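Local coordinates for voltage-sensor containing phosphatase (Ciona intestinalis, PDB 3V0D), which probably dephosphorylates membrane phosphoinositides under control of a voltage sensor, through a PTEN-like phosphatase domain joined to a C2 domain, at residues H95-L100 / I179-Y184; V265-I270 / F294-V299; D302-K307 / L331-A336. The protein carries 1 engineered substitution. All coordinates share one frame; numbering follows the deposited sequence. Where two conformers were deposited one is given.

Contact 1 of 3, residues H95-L100 / I179-Y184; sequences HNVPTL and IRYVGY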
ATOM      1  N   HIS A  95      -6.202  -0.840  -1.060  1.00 14.52           N
ATOM      2  CA  HIS A  95      -5.562  -1.613   0.023  1.00 14.75           C
ATOM      3  C   HIS A  95      -4.266  -2.270  -0.413  1.00 13.80           C
ATOM      4  O   HIS A  95      -3.786  -3.175   0.268  1.00 14.29           O
ATOM      5  CB  HIS A  95      -6.503  -2.640   0.683  1.00 15.76           C
ATOM      6  CG  HIS A  95      -7.861  -2.112   0.896  1.00 19.19           C
ATOM      7  ND1 HIS A  95      -8.138  -1.027   1.699  1.00 21.58           N
ATOM      8  CD2 HIS A  95      -9.031  -2.516   0.378  1.00 20.34           C
ATOM      9  CE1 HIS A  95      -9.440  -0.787   1.661  1.00 21.75           C
ATOM     10  NE2 HIS A  95     -10.008  -1.691   0.881  1.00 22.95           N
ATOM     11  N   ASN A  96      -3.677  -1.767  -1.500  1.00 14.05           N
ATOM     12  CA  ASN A  96      -2.427  -2.284  -2.009  1.00 13.88           C
ATOM     13  C   ASN A  96      -1.472  -1.122  -2.321  1.00 13.74           C
ATOM     14  O   ASN A  96      -1.705   0.014  -1.897  1.00 14.28           O
ATOM     15  CB  ASN A  96      -2.695  -3.215  -3.208  1.00 14.80           C
ATOM     16  CG  ASN A  96      -3.314  -4.527  -2.748  1.00 14.51           C
ATOM     17  OD1 ASN A  96      -2.600  -5.437  -2.315  1.00 15.36           O
ATOM     18  ND2 ASN A  96      -4.629  -4.638  -2.809  1.00 15.59           N
ATOM     19  N   VAL A  97      -0.369  -1.413  -3.007  1.00 14.15           N
ATOM     20  CA  VAL A  97       0.724  -0.464  -3.198  1.00 14.63           C
ATOM     21  C   VAL A  97       1.046  -0.323  -4.666  1.00 14.37           C
ATOM     22  O   VAL A  97       0.816  -1.238  -5.459  1.00 15.10           O
ATOM     23  CB  VAL A  97       2.012  -0.883  -2.413  1.00 14.46           C
ATOM     24  CG1 VAL A  97       1.791  -0.745  -0.910  1.00 17.21           C
ATOM     25  CG2 VAL A  97       2.481  -2.273  -2.804  1.00 16.82           C
ATOM     26  N   PRO A  98       1.648   0.816  -5.044  1.00 14.68           N
ATOM     27  CA  PRO A  98       2.225   0.931  -6.387  1.00 14.98           C
ATOM     28  C   PRO A  98       3.495   0.072  -6.468  1.00 15.16           C
ATOM     29  O   PRO A  98       4.156  -0.181  -5.459  1.00 16.21           O
ATOM     30  CB  PRO A  98       2.617   2.412  -6.449  1.00 16.06           C
ATOM     31  CG  PRO A  98       2.995   2.750  -5.036  1.00 15.93           C
ATOM     32  CD  PRO A  98       1.975   1.984  -4.193  1.00 15.13           C
ATOM     33  N   THR A  99       3.871  -0.292  -7.686  1.00 15.52           N
ATOM     34  CA  THR A  99       5.216  -0.818  -7.862  1.00 15.97           C
ATOM     35  C   THR A  99       6.222   0.296  -7.540  1.00 14.88           C
ATOM     36  O   THR A  99       5.903   1.490  -7.664  1.00 14.43           O
ATOM     37  CB  THR A  99       5.458  -1.350  -9.275  1.00 17.11           C
ATOM     38  OG1 THR A  99       5.367  -0.255 -10.199  1.00 16.97           O
ATOM     39  CG2 THR A  99       4.504  -2.479  -9.627  1.00 19.53           C
ATOM     40  N   LEU A 100       7.449  -0.081  -7.178  1.00 15.28           N
ATOM     41  CA  LEU A 100       8.466   0.951  -6.960  1.00 14.94           C
ATOM     42  C   LEU A 100       8.760   1.701  -8.235  1.00 14.72           C
ATOM     43  O   LEU A 100       8.940   2.923  -8.189  1.00 14.67           O
ATOM     44  CB  LEU A 100       9.736   0.412  -6.292  1.00 17.08           C
ATOM     45  CG  LEU A 100       9.586  -0.021  -4.829  1.00 16.98           C
ATOM     46  CD1 LEU A 100      10.936  -0.502  -4.315  1.00 19.10           C
ATOM     47  CD2 LEU A 100       9.045   1.091  -3.938  1.00 18.37           C
ATOM     48  N   ILE A 179       2.737   1.474   4.499  1.00 14.59           N
ATOM     49  CA  ILE A 179       3.791   2.014   5.354  1.00 14.93           C
ATOM     50  C   ILE A 179       5.166   1.554   4.885  1.00 14.48           C
ATOM     51  O   ILE A 179       6.118   2.366   4.787  1.00 15.02           O
ATOM     52  CB  ILE A 179       3.528   1.613   6.827  1.00 15.48           C
ATOM     53  CG1 ILE A 179       2.295   2.340   7.345  1.00 17.52           C
ATOM     54  CG2 ILE A 179       4.741   1.886   7.720  1.00 16.53           C
ATOM     55  CD1 ILE A 179       1.783   1.794   8.690  1.00 20.02           C
ATOM     56  N   ARG A 180       5.305   0.260   4.597  1.00 14.46           N
ATOM     57  CA  ARG A 180       6.572  -0.285   4.149  1.00 14.75           C
ATOM     58  C   ARG A 180       7.050   0.409   2.869  1.00 14.14           C
ATOM     59  O   ARG A 180       8.245   0.664   2.718  1.00 14.78           O
ATOM     60  CB  ARG A 180       6.429  -1.787   3.957  0.56 15.45           C
ATOM     61  CG  ARG A 180       7.663  -2.461   3.417  0.56 15.84           C
ATOM     62  CD  ARG A 180       7.639  -3.982   3.638  0.56 18.31           C
ATOM     63  NE  ARG A 180       6.331  -4.617   3.483  0.56 19.05           N
ATOM     64  CZ  ARG A 180       5.496  -4.969   4.465  0.56 16.64           C
ATOM     65  NH1 ARG A 180       4.354  -5.519   4.124  0.56 18.58           N
ATOM     66  NH2 ARG A 180       5.767  -4.808   5.761  0.56 12.74           N
ATOM     67  N   TYR A 181       6.143   0.680   1.936  1.00 13.87           N
ATOM     68  CA  TYR A 181       6.532   1.253   0.655  1.00 14.22           C
ATOM     69  C   TYR A 181       6.972   2.706   0.784  1.00 13.89           C
ATOM     70  O   TYR A 181       7.886   3.134   0.070  1.00 14.64           O
ATOM     71  CB  TYR A 181       5.431   1.021  -0.402  1.00 14.57           C
ATOM     72  CG  TYR A 181       5.656  -0.307  -1.104  1.00 14.26           C
ATOM     73  CD1 TYR A 181       5.692  -1.516  -0.391  1.00 14.65           C
ATOM     74  CD2 TYR A 181       5.937  -0.347  -2.470  1.00 14.58           C
ATOM     75  CE1 TYR A 181       5.986  -2.696  -0.991  1.00 15.41           C
ATOM     76  CE2 TYR A 181       6.272  -1.560  -3.094  1.00 15.67           C
ATOM     77  CZ  TYR A 181       6.307  -2.721  -2.340  1.00 15.97           C
ATOM     78  OH  TYR A 181       6.675  -3.922  -2.908  1.00 17.72           O
ATOM     79  N   VAL A 182       6.371   3.478   1.703  1.00 14.05           N
ATOM     80  CA  VAL A 182       6.900   4.815   1.980  1.00 14.84           C
ATOM     81  C   VAL A 182       8.322   4.668   2.551  1.00 14.50           C
ATOM     82  O   VAL A 182       9.228   5.442   2.214  1.00 14.71           O
ATOM     83  CB  VAL A 182       5.979   5.650   2.892  1.00 15.12           C
ATOM     84  CG1 VAL A 182       6.542   7.044   3.086  1.00 17.29           C
ATOM     85  CG2 VAL A 182       4.570   5.729   2.305  1.00 15.64           C
ATOM     86  N   GLY A 183       8.534   3.667   3.411  1.00 14.79           N
ATOM     87  CA  GLY A 183       9.866   3.392   3.937  1.00 15.17           C
ATOM     88  C   GLY A 183      10.847   3.011   2.850  1.00 14.94           C
ATOM     89  O   GLY A 183      12.008   3.431   2.877  1.00 15.61           O
ATOM     90  N   TYR A 184      10.406   2.214   1.878  1.00 14.79           N
ATOM     91  CA  TYR A 184      11.240   1.906   0.735  1.00 15.14           C
ATOM     92  C   TYR A 184      11.648   3.180  -0.008  1.00 14.96           C
ATOM     93  O   TYR A 184      12.815   3.320  -0.420  1.00 15.88           O
ATOM     94  CB  TYR A 184      10.514   1.000  -0.237  1.00 15.57           C
ATOM     95  CG  TYR A 184      10.376  -0.470   0.133  1.00 14.94           C
ATOM     96  CD1 TYR A 184       9.516  -1.270  -0.615  1.00 15.25           C
ATOM     97  CD2 TYR A 184      11.103  -1.081   1.162  1.00 15.69           C
ATOM     98  CE1 TYR A 184       9.427  -2.638  -0.403  1.00 15.78           C
ATOM     99  CE2 TYR A 184      11.015  -2.456   1.390  1.00 16.02           C
ATOM    100  CZ  TYR A 184      10.197  -3.237   0.576  1.00 15.15           C
ATOM    101  OH  TYR A 184      10.096  -4.602   0.733  1.00 16.04           O
TER
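The Tyr181 hydroxyl and the backbone N of Leu100 grip a single carboxylate, that of Asp269, which reaches in from the C2 domain: OH is hydrogen-bonded to OD2 and the amide to OD1. Between these polar ends the side chains meet through apolar atoms. Val97 crosses Tyr181 at about a right angle and sets CG2 over the centre of its ring, 3.7 Å from the centroid and only 6° off the ring normal, a CH-pi contact. That methyl lies between the backbone N and the carbonyl carbon (chi1 of CG1 -69°), while CG1 turns back to the root of the ring, 3.9 Å from Tyr181 CG. On the opposite face Tyr184 brings its rim atom CD1 over the centre, 3.7 Å above the plane, so the Tyr181 ring is packed on both sides. Leu100 comes in obliquely, its CD2 3.7 Å from Tyr181 CD2 and 4.0 Å from Tyr184 CB. Pro98 O lies 3.5 Å from Tyr181 CE2; it is buried without any hydrogen-bonding partner. Thr99, the N-cap of helix 100-115, turns OG1 to the backbone N of Asp102, and Tyr184 OH is hydrogen-bonded to the backbone N of Asn295. The loop before helix 100-115 probably corresponds to the WPD loop of tyrosine phosphatases; with its aliphatic side chains packed on the tyrosines of helix 176-191 and polar links to C2 strands, the two form part of the phosphatase side of a PTEN-like phosphatase-C2 interface.

Contact 2 of 3, residues V265-I270 / F294-V299; sequences VLAGDI and FNTSLV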
ATOM      1  N   VAL A 265      11.535 -17.773 -10.783  1.00 20.36           N
ATOM      2  CA  VAL A 265      12.335 -16.590 -10.458  1.00 20.47           C
ATOM      3  C   VAL A 265      11.422 -15.370 -10.246  1.00 19.55           C
ATOM      4  O   VAL A 265      10.542 -15.093 -11.070  1.00 20.82           O
ATOM      5  CB  VAL A 265      13.369 -16.315 -11.557  1.00 22.03           C
ATOM      6  CG1 VAL A 265      14.173 -15.066 -11.221  1.00 24.01           C
ATOM      7  CG2 VAL A 265      14.320 -17.515 -11.749  1.00 24.68           C
ATOM      8  N   LEU A 266      11.635 -14.689  -9.124  1.00 18.62           N
ATOM      9  CA  LEU A 266      10.872 -13.497  -8.721  1.00 18.04           C
ATOM     10  C   LEU A 266      11.798 -12.294  -8.792  1.00 17.83           C
ATOM     11  O   LEU A 266      12.954 -12.354  -8.384  1.00 18.67           O
ATOM     12  CB  LEU A 266      10.407 -13.643  -7.267  1.00 18.12           C
ATOM     13  CG  LEU A 266       9.578 -14.887  -6.948  1.00 18.27           C
ATOM     14  CD1 LEU A 266       9.283 -14.899  -5.470  1.00 18.66           C
ATOM     15  CD2 LEU A 266       8.311 -15.003  -7.782  1.00 19.44           C
ATOM     16  N   ALA A 267      11.260 -11.189  -9.283  1.00 18.01           N
ATOM     17  CA  ALA A 267      11.998  -9.932  -9.288  1.00 18.52           C
ATOM     18  C   ALA A 267      10.981  -8.808  -9.155  1.00 18.93           C
ATOM     19  O   ALA A 267       9.867  -8.896  -9.677  1.00 21.45           O
ATOM     20  CB  ALA A 267      12.791  -9.791 -10.588  1.00 21.15           C
ATOM     21  N   GLY A 268      11.352  -7.779  -8.420  1.00 17.78           N
ATOM     22  CA  GLY A 268      10.499  -6.606  -8.293  1.00 17.21           C
ATOM     23  C   GLY A 268       9.517  -6.715  -7.140  1.00 16.29           C
ATOM     24  O   GLY A 268       9.829  -7.258  -6.081  1.00 16.17           O
ATOM     25  N   ASP A 269       8.331  -6.164  -7.335  1.00 15.64           N
ATOM     26  CA  ASP A 269       7.337  -6.086  -6.257  1.00 15.42           C
ATOM     27  C   ASP A 269       6.514  -7.366  -6.261  1.00 15.70           C
ATOM     28  O   ASP A 269       5.918  -7.737  -7.279  1.00 17.75           O
ATOM     29  CB  ASP A 269       6.505  -4.838  -6.447  1.00 16.38           C
ATOM     30  CG  ASP A 269       7.350  -3.596  -6.325  1.00 17.17           C
ATOM     31  OD1 ASP A 269       7.596  -2.953  -7.355  1.00 19.70           O
ATOM     32  OD2 ASP A 269       7.868  -3.370  -5.211  1.00 18.37           O
ATOM     33  N   ILE A 270       6.519  -8.055  -5.130  1.00 14.62           N
ATOM     34  CA  ILE A 270       5.881  -9.351  -4.985  1.00 14.56           C
ATOM     35  C   ILE A 270       4.799  -9.223  -3.930  1.00 14.47           C
ATOM     36  O   ILE A 270       5.031  -8.646  -2.857  1.00 14.92           O
ATOM     37  CB  ILE A 270       6.930 -10.417  -4.577  1.00 15.38           C
ATOM     38  CG1 ILE A 270       8.097 -10.477  -5.591  1.00 17.34           C
ATOM     39  CG2 ILE A 270       6.297 -11.791  -4.380  1.00 16.03           C
ATOM     40  CD1 ILE A 270       7.691 -10.832  -7.000  1.00 19.48           C
ATOM     41  N   PHE A 294       6.421  -7.083  -0.758  1.00 14.14           N
ATOM     42  CA  PHE A 294       7.811  -6.715  -0.565  1.00 14.56           C
ATOM     43  C   PHE A 294       8.469  -6.567  -1.933  1.00 14.43           C
ATOM     44  O   PHE A 294       7.950  -7.046  -2.936  1.00 15.00           O
ATOM     45  CB  PHE A 294       8.566  -7.740   0.309  1.00 15.60           C
ATOM     46  CG  PHE A 294       8.766  -9.064  -0.365  1.00 15.36           C
ATOM     47  CD1 PHE A 294       9.960  -9.349  -1.016  1.00 16.94           C
ATOM     48  CD2 PHE A 294       7.747 -10.010  -0.420  1.00 16.53           C
ATOM     49  CE1 PHE A 294      10.139 -10.545  -1.674  1.00 18.10           C
ATOM     50  CE2 PHE A 294       7.918 -11.221  -1.096  1.00 16.76           C
ATOM     51  CZ  PHE A 294       9.120 -11.491  -1.719  1.00 17.66           C
ATOM     52  N   ASN A 295       9.635  -5.924  -1.958  1.00 14.97           N
ATOM     53  CA  ASN A 295      10.403  -5.785  -3.187  1.00 15.53           C
ATOM     54  C   ASN A 295      11.692  -6.587  -3.073  1.00 15.64           C
ATOM     55  O   ASN A 295      12.440  -6.463  -2.091  1.00 16.78           O
ATOM     56  CB  ASN A 295      10.687  -4.313  -3.482  1.00 16.86           C
ATOM     57  CG  ASN A 295      11.356  -4.138  -4.847  1.00 17.70           C
ATOM     58  OD1 ASN A 295      12.529  -4.462  -5.009  1.00 20.19           O
ATOM     59  ND2 ASN A 295      10.611  -3.672  -5.828  1.00 17.89           N
ATOM     60  N   THR A 296      11.936  -7.440  -4.069  1.00 16.52           N
ATOM     61  CA  THR A 296      13.097  -8.339  -3.995  1.00 17.13           C
ATOM     62  C   THR A 296      14.434  -7.605  -3.841  1.00 17.24           C
ATOM     63  O   THR A 296      15.357  -8.110  -3.228  1.00 19.00           O
ATOM     64  CB  THR A 296      13.176  -9.262  -5.210  1.00 17.11           C
ATOM     65  OG1 THR A 296      13.340  -8.482  -6.399  1.00 18.14           O
ATOM     66  CG2 THR A 296      11.959 -10.157  -5.340  1.00 17.86           C
ATOM     67  N   SER A 297      14.537  -6.401  -4.405  1.00 18.29           N
ATOM     68  CA  SER A 297      15.779  -5.624  -4.346  0.73 19.18           C
ATOM     69  C   SER A 297      16.111  -5.114  -2.981  1.00 19.96           C
ATOM     70  O   SER A 297      17.256  -4.729  -2.720  1.00 22.11           O
ATOM     71  CB  SER A 297      15.683  -4.406  -5.218  0.73 19.83           C
ATOM     72  OG  SER A 297      15.540  -4.806  -6.529  0.73 20.30           O
ATOM     73  N   LEU A 298      15.106  -5.052  -2.117  1.00 19.69           N
ATOM     74  CA  LEU A 298      15.258  -4.481  -0.797  1.00 20.88           C
ATOM     75  C   LEU A 298      15.329  -5.549   0.284  1.00 21.81           C
ATOM     76  O   LEU A 298      15.506  -5.237   1.454  1.00 23.62           O
ATOM     77  CB  LEU A 298      14.332  -3.291  -0.544  0.61 20.67           C
ATOM     78  CG  LEU A 298      14.603  -2.118  -1.498  0.61 18.78           C
ATOM     79  CD1 LEU A 298      13.506  -1.098  -1.332  0.61 19.57           C
ATOM     80  CD2 LEU A 298      15.938  -1.449  -1.254  0.61 19.60           C
ATOM     81  N   VAL A 299      15.261  -6.824  -0.125  1.00 21.88           N
ATOM     82  CA  VAL A 299      15.482  -7.956   0.777  1.00 22.40           C
ATOM     83  C   VAL A 299      16.919  -7.956   1.253  1.00 23.53           C
ATOM     84  O   VAL A 299      17.838  -7.727   0.473  1.00 25.51           O
ATOM     85  CB  VAL A 299      15.139  -9.294   0.071  1.00 22.09           C
ATOM     86  CG1 VAL A 299      15.603 -10.505   0.890  1.00 23.55           C
ATOM     87  CG2 VAL A 299      13.654  -9.377  -0.143  1.00 21.67           C
TER
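Ile270 and Phe294 lie side by side and point the same way, as partners in an antiparallel hydrogen-bonded pair where strands 269-276 and 290-295 meet at the margin of a C2-domain beta sheet. The Phe294 CG sits between its backbone N and carbonyl carbon (chi1 69°), and the ring faces Ile270, whose CB stands over it 4.1 Å from the centroid in a CH-pi contact. Ile270 CG2 adds a touch on Phe294 CE2 at 3.7 Å. Beneath them the backbones bond in both directions, Ile270 N to Phe294 O at 2.8 Å and Phe294 N to Ile270 O at 3.0 Å. The next pair, Asp269 with Asn295, is non-hydrogen-bonded and puts its side chains on the other face. They cross at a slant, carboxylate and amide planes 69° apart: Asn295 ND2 points its N-H at Asp269 OD2 across 2.8 Å, keeping close to its own amide plane but meeting the oxygen from above the carboxylate plane, 57° out of it. Tyr181 and Leu100 of the phosphatase domain also hold this carboxylate. Next to this pair comes Gly268, whose backbone angles leave no room for a CB beside the carbonyl O of Ala267. Thr296 closes on this glycine through two bonds: its N donates to Gly268 O at 2.9 Å, and its OG1, also hydrogen-bonded to Lys200 O, accepts from Gly268 N at 2.9 Å. The Thr296 methyl CG2 meanwhile leans toward Ile270 CG1. Asn295 does double duty, for while ND2 serves the aspartate, OD1 accepts the backbone N of Ser297 at 2.9 Å, completing an Asx turn.

Contact 3 of 3, residues D302-K307 / L331-A336; sequences DHVTLK and LTFSDA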
ATOM      1  N   ASP A 302      18.959 -13.739   3.376  1.00 27.13           N
ATOM      2  CA  ASP A 302      18.246 -14.871   2.770  1.00 26.15           C
ATOM      3  C   ASP A 302      16.782 -14.979   3.199  1.00 24.05           C
ATOM      4  O   ASP A 302      16.151 -16.016   2.973  1.00 24.15           O
ATOM      5  CB  ASP A 302      18.975 -16.193   3.055  1.00 27.34           C
ATOM      6  CG  ASP A 302      18.868 -16.631   4.512  1.00 28.82           C
ATOM      7  OD1 ASP A 302      18.332 -15.886   5.360  1.00 30.54           O
ATOM      8  OD2 ASP A 302      19.339 -17.746   4.822  1.00 33.96           O
ATOM      9  N   HIS A 303      16.237 -13.928   3.816  1.00 22.73           N
ATOM     10  CA  HIS A 303      14.852 -14.005   4.292  1.00 22.00           C
ATOM     11  C   HIS A 303      14.279 -12.627   4.541  1.00 20.88           C
ATOM     12  O   HIS A 303      15.021 -11.629   4.616  1.00 22.09           O
ATOM     13  CB  HIS A 303      14.765 -14.821   5.597  1.00 22.87           C
ATOM     14  CG  HIS A 303      15.470 -14.176   6.740  1.00 25.30           C
ATOM     15  ND1 HIS A 303      14.836 -13.448   7.727  1.00 27.62           N
ATOM     16  CD2 HIS A 303      16.786 -14.123   7.023  1.00 26.48           C
ATOM     17  CE1 HIS A 303      15.737 -12.993   8.581  1.00 28.96           C
ATOM     18  NE2 HIS A 303      16.928 -13.393   8.176  1.00 30.35           N
ATOM     19  N   VAL A 304      12.961 -12.575   4.687  1.00 20.46           N
ATOM     20  CA  VAL A 304      12.282 -11.407   5.232  1.00 20.69           C
ATOM     21  C   VAL A 304      11.304 -11.917   6.276  1.00 20.09           C
ATOM     22  O   VAL A 304      10.529 -12.861   6.027  1.00 20.27           O
ATOM     23  CB  VAL A 304      11.606 -10.519   4.153  1.00 21.54           C
ATOM     24  CG1 VAL A 304      10.521 -11.252   3.393  1.00 21.06           C
ATOM     25  CG2 VAL A 304      11.094  -9.224   4.777  1.00 23.92           C
ATOM     26  N   THR A 305      11.362 -11.309   7.449  1.00 20.28           N
ATOM     27  CA  THR A 305      10.461 -11.632   8.538  1.00 20.87           C
ATOM     28  C   THR A 305       9.601 -10.428   8.824  1.00 19.83           C
ATOM     29  O   THR A 305      10.105  -9.316   8.965  1.00 21.59           O
ATOM     30  CB  THR A 305      11.242 -12.054   9.792  1.00 21.99           C
ATOM     31  OG1 THR A 305      12.025 -13.201   9.470  1.00 23.81           O
ATOM     32  CG2 THR A 305      10.310 -12.396  10.932  1.00 23.18           C
ATOM     33  N   LEU A 306       8.299 -10.657   8.893  1.00 18.80           N
ATOM     34  CA  LEU A 306       7.337  -9.612   9.179  0.70 18.42           C
ATOM     35  C   LEU A 306       6.619  -9.907  10.489  1.00 18.36           C
ATOM     36  O   LEU A 306       6.084 -11.007  10.696  1.00 18.79           O
ATOM     37  CB  LEU A 306       6.334  -9.473   8.032  0.70 18.61           C
ATOM     38  CG  LEU A 306       6.982  -9.155   6.690  0.70 18.43           C
ATOM     39  CD1 LEU A 306       5.901  -9.007   5.649  0.70 20.86           C
ATOM     40  CD2 LEU A 306       7.768  -7.862   6.769  0.70 19.97           C
ATOM     41  N   LYS A 307       6.635  -8.922  11.381  1.00 18.88           N
ATOM     42  CA  LYS A 307       5.860  -9.051  12.602  0.50 19.74           C
ATOM     43  C   LYS A 307       4.389  -8.706  12.364  1.00 18.94           C
ATOM     44  O   LYS A 307       4.002  -8.269  11.283  1.00 18.42           O
ATOM     45  CB  LYS A 307       6.467  -8.198  13.723  0.50 20.64           C
ATOM     46  CG  LYS A 307       7.955  -8.391  13.924  0.50 22.37           C
ATOM     47  CD  LYS A 307       8.433  -7.520  15.085  0.50 26.57           C
ATOM     48  CE  LYS A 307       9.757  -6.827  14.827  0.50 29.96           C
ATOM     49  NZ  LYS A 307       9.970  -5.746  15.826  0.50 32.77           N
ATOM     50  N   LEU A 331       9.564 -15.404   5.055  1.00 17.19           N
ATOM     51  CA  LEU A 331       9.898 -16.065   3.806  1.00 17.67           C
ATOM     52  C   LEU A 331      11.383 -16.302   3.742  1.00 18.26           C
ATOM     53  O   LEU A 331      12.176 -15.389   4.046  1.00 19.33           O
ATOM     54  CB  LEU A 331       9.501 -15.229   2.587  1.00 17.59           C
ATOM     55  CG  LEU A 331       8.026 -14.864   2.481  1.00 17.14           C
ATOM     56  CD1 LEU A 331       7.794 -13.997   1.254  1.00 18.86           C
ATOM     57  CD2 LEU A 331       7.171 -16.118   2.418  1.00 19.25           C
ATOM     58  N   THR A 332      11.766 -17.512   3.363  1.00 18.54           N
ATOM     59  CA  THR A 332      13.156 -17.857   3.078  1.00 19.77           C
ATOM     60  C   THR A 332      13.336 -17.862   1.565  1.00 19.15           C
ATOM     61  O   THR A 332      12.459 -18.330   0.833  1.00 19.12           O
ATOM     62  CB  THR A 332      13.469 -19.237   3.683  1.00 21.50           C
ATOM     63  OG1 THR A 332      13.222 -19.171   5.093  1.00 24.13           O
ATOM     64  CG2 THR A 332      14.911 -19.669   3.426  1.00 23.63           C
ATOM     65  N   PHE A 333      14.500 -17.383   1.108  1.00 19.84           N
ATOM     66  CA  PHE A 333      14.789 -17.230  -0.322  1.00 20.25           C
ATOM     67  C   PHE A 333      16.069 -17.951  -0.713  1.00 21.38           C
ATOM     68  O   PHE A 333      17.006 -18.056   0.094  1.00 24.35           O
ATOM     69  CB  PHE A 333      15.047 -15.751  -0.661  1.00 21.18           C
ATOM     70  CG  PHE A 333      13.901 -14.832  -0.346  1.00 20.42           C
ATOM     71  CD1 PHE A 333      13.997 -13.909   0.679  1.00 21.94           C
ATOM     72  CD2 PHE A 333      12.726 -14.872  -1.097  1.00 21.14           C
ATOM     73  CE1 PHE A 333      12.953 -13.038   0.953  1.00 21.42           C
ATOM     74  CE2 PHE A 333      11.669 -14.006  -0.831  1.00 21.51           C
ATOM     75  CZ  PHE A 333      11.784 -13.092   0.208  1.00 20.57           C
ATOM     76  N   SER A 334      16.130 -18.353  -1.978  1.00 22.92           N
ATOM     77  CA  SER A 334      17.387 -18.664  -2.631  1.00 23.77           C
ATOM     78  C   SER A 334      17.700 -17.580  -3.656  1.00 24.11           C
ATOM     79  O   SER A 334      16.808 -16.919  -4.197  1.00 23.51           O
ATOM     80  CB  SER A 334      17.325 -20.033  -3.303  1.00 24.45           C
ATOM     81  OG  SER A 334      16.376 -20.041  -4.353  1.00 25.39           O
ATOM     82  N   ASP A 335      18.993 -17.395  -3.897  1.00 25.90           N
ATOM     83  CA  ASP A 335      19.491 -16.457  -4.886  1.00 28.75           C
ATOM     84  C   ASP A 335      19.276 -17.038  -6.271  1.00 30.36           C
ATOM     85  O   ASP A 335      19.761 -18.136  -6.568  1.00 32.50           O
ATOM     86  CB  ASP A 335      20.984 -16.215  -4.618  1.00 30.32           C
ATOM     87  CG  ASP A 335      21.705 -15.498  -5.758  1.00 33.86           C
ATOM     88  OD1 ASP A 335      21.120 -14.606  -6.398  1.00 37.87           O
ATOM     89  OD2 ASP A 335      22.901 -15.799  -5.981  1.00 39.48           O
ATOM     90  N   ALA A 336      18.604 -16.290  -7.140  1.00 31.10           N
ATOM     91  CA  ALA A 336      18.149 -16.824  -8.423  1.00 33.64           C
ATOM     92  C   ALA A 336      18.708 -16.061  -9.615  1.00 35.13           C
ATOM     93  O   ALA A 336      18.107 -16.050 -10.699  1.00 35.83           O
ATOM     94  CB  ALA A 336      16.636 -16.868  -8.475  1.00 33.16           C
TER
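The Phe333 ring comes up against the backbone of Asp302, His303 and Val304, meeting it obliquely: CD1 is 3.7 Å from His303 CA, and CE1 lies near Val304 N. The His303 ring has Asp302 OD1 in its plane at the edge, and its ND1 makes a weak hydrogen bond with Thr305 OG1. The His303 CG sits between the backbone N and the carbonyl carbon (chi1 65°), and the ring leads away from the partner strand, leaving CB close to Leu331 O. On the sheet face opposite His303 and Thr332, Val304 crosses Phe333 obliquely, CG1 lying 3.9 Å from Phe333 CE1 and 4.2 Å from Leu331 CB. Three backbone bonds hold the strands together. Val304 N donates to Leu331 O at 3.0 Å and Leu331 N to Val304 O at 2.9 Å, which makes theirs a hydrogen-bonded pair, while Phe333 N reaches Asp302 O at 2.8 Å, just before strand 303-307 begins. His303 and Thr332 form the non-hydrogen-bonded pair between. The two strand segments run antiparallel at 168°. Strand 303-307 is the outermost strand on this side of the five-stranded sheet of the C2 beta sandwich; strand 328-335 next to it is hydrogen-bonded on its other flank to strand 202-210, while Leu331 packs on Phe292 and Phe294 of strand 290-295, in the facing sheet.

How the contacts relate
The three contacts follow one another along the chain and step outward from the domain boundary. Contacts 1 and 2 have centres 12 Å apart and share one carboxylate: Tyr181 OH lies 2.7 Å from Asp269 OD2 and Leu100 N 2.9 Å from Asp269 OD1, so the C2 sheet margin is tied directly to the phosphatase loop and helix. Contact 3, with its centre 10 Å from that of contact 2, joins it through the sandwich core, where Phe294 CE1 meets Phe333 CZ at 3.6 Å. Contact 1 is the one that lies in the phosphatase domain: Val182, on the same helix, packs on helix 131-143, which begins at the end of the phosphate-binding P-loop characteristic of this phosphatase family.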